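Local coordinates for LS-24 (Lathyrus sativus, PDB 3LP9), which probably binds hemin as a monomer and spermine as a dimer, and may act in the oxidative stress response and polyamine biosynthesis, at residues 119-124 and 134-139. Sequence-based numbering, arbitrary orientation.
With CA (calcium ion), chain E.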
# COMPACT_ATOMS: atom_id res chain seq x y z
N GLY A 119 5.65 10.79 1.26
CA GLY A 119 5.86 10.46 2.67
C GLY A 119 6.15 11.59 3.66
O GLY A 119 6.61 12.69 3.31
N ILE A 120 5.87 11.30 4.92
CA ILE A 120 5.99 12.28 5.97
C ILE A 120 6.89 11.72 7.08
O ILE A 120 6.84 10.53 7.38
CB ILE A 120 4.59 12.64 6.45
CG1 ILE A 120 3.76 13.05 5.23
CG2 ILE A 120 4.66 13.74 7.54
CD1 ILE A 120 2.46 13.64 5.65
N ASP A 121 7.77 12.55 7.61
CA ASP A 121 8.68 12.12 8.69
C ASP A 121 7.98 12.10 10.06
O ASP A 121 7.96 11.06 10.77
CB ASP A 121 9.90 13.03 8.74
CG ASP A 121 10.84 12.88 7.54
OD1 ASP A 121 10.78 11.88 6.83
OD2 ASP A 121 11.69 13.75 7.31
N ALA A 122 7.38 13.22 10.42
CA ALA A 122 6.82 13.34 11.73
C ALA A 122 5.64 14.32 11.76
O ALA A 122 5.49 15.12 10.83
CB ALA A 122 7.93 13.85 12.69
N ALA A 123 4.88 14.33 12.88
CA ALA A 123 3.67 15.12 13.02
C ALA A 123 3.23 15.12 14.45
O ALA A 123 3.47 14.17 15.17
CB ALA A 123 2.56 14.55 12.18
N TYR A 124 2.51 16.17 14.85
CA TYR A 124 1.93 16.27 16.18
C TYR A 124 0.69 17.12 16.10
O TYR A 124 0.56 17.97 15.23
CB TYR A 124 2.89 16.87 17.24
CG TYR A 124 3.32 18.31 17.06
CD1 TYR A 124 4.49 18.65 16.33
CD2 TYR A 124 2.59 19.36 17.63
CE1 TYR A 124 4.91 20.02 16.19
CE2 TYR A 124 2.99 20.68 17.48
CZ TYR A 124 4.17 21.01 16.76
OH TYR A 124 4.51 22.38 16.67
N LEU A 134 3.08 18.96 10.41
CA LEU A 134 3.72 17.81 9.81
C LEU A 134 5.12 18.19 9.27
O LEU A 134 5.30 19.28 8.76
CB LEU A 134 2.78 17.21 8.70
CG LEU A 134 1.34 16.88 9.15
CD1 LEU A 134 0.45 18.14 8.94
CD2 LEU A 134 0.68 15.73 8.53
N PHE A 135 6.08 17.25 9.33
CA PHE A 135 7.47 17.48 8.95
C PHE A 135 7.94 16.50 7.90
O PHE A 135 7.68 15.32 8.01
CB PHE A 135 8.40 17.39 10.21
CG PHE A 135 8.04 18.41 11.28
CD1 PHE A 135 8.69 19.64 11.35
CD2 PHE A 135 6.98 18.16 12.19
CE1 PHE A 135 8.34 20.57 12.32
CE2 PHE A 135 6.58 19.10 13.17
CZ PHE A 135 7.26 20.30 13.23
N LYS A 136 8.67 17.02 6.90
CA LYS A 136 9.30 16.19 5.86
C LYS A 136 10.63 16.84 5.57
O LYS A 136 10.68 17.98 5.11
CB LYS A 136 8.44 16.10 4.59
CG LYS A 136 9.06 15.24 3.46
CD LYS A 136 9.55 13.87 3.99
CE LYS A 136 10.07 13.01 2.89
NZ LYS A 136 9.04 12.55 1.90
N GLY A 137 11.73 16.12 5.83
CA GLY A 137 13.02 16.73 5.74
C GLY A 137 13.00 17.97 6.59
O GLY A 137 12.51 17.94 7.71
N ASP A 138 13.49 19.09 6.03
CA ASP A 138 13.64 20.35 6.78
C ASP A 138 12.48 21.30 6.58
O ASP A 138 12.51 22.43 7.03
CB ASP A 138 14.98 21.02 6.45
CG ASP A 138 15.08 21.52 5.02
OD1 ASP A 138 14.18 21.35 4.21
OD2 ASP A 138 16.10 22.14 4.72
N GLN A 139 11.45 20.77 5.92
CA GLN A 139 10.20 21.48 5.63
C GLN A 139 9.12 21.06 6.62
O GLN A 139 9.13 19.97 7.13
CB GLN A 139 9.76 21.08 4.23
CG GLN A 139 10.74 21.43 3.17
CD GLN A 139 11.10 22.91 3.16
OE1 GLN A 139 12.07 23.35 3.79
NE2 GLN A 139 10.33 23.68 2.41
CA CA E . 9.20 8.88 10.67
O HOH W 1 8.89 8.43 7.83
O HOH W 2 11.35 16.20 9.31
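With CG anti to its carbonyl carbon (chi1 -69°), Asp121 directs its carboxylate to the backbone of Gly137, while Lys136, CG anti to its backbone N and the chain bent at chi2 and chi4, curls its ammonium back to Gly119. Gly137 N meets Asp121 OD2 at 2.8 Å from above the carboxylate plane, and a water links that same oxygen to Gly137 O. Lys136 NZ donates a hydrogen bond of 2.8 Å to Gly119 O from above the carbonyl plane, and also one to Val115 O. A classic beta bulge sets Asp121 and Ala122 opposite Phe135, whose O accepts from Asp121 N (2.8 Å) and Ala122 N (3.2 Å), and Phe135 N returns a hydrogen bond to Ala122 O. At the bulge, Asp121 O, not the carboxylate, binds the calcium ion at 2.5 Å, as do the carbonyls of Asn7, Asp65 and Asp175. Beyond it, Tyr124 CE1 approaches the edge of the Phe135 ring, 3.6 Å from CE2, and Tyr124 OH is hydrogen-bonded to Tyr162 OH. Ala123 and Leu134 share the face opposite that of Ala122 and Phe135, where Ala123 CB touches Leu134 CG at 4.0 Å and strand 66-69 packs on both through Phe68. The hairpin supplies the two inner strands of a four-stranded hemopexin blade: strand 122-125 is the edge strand by the central channel, and strand 131-136 leads through a type II' turn into strand 139-144.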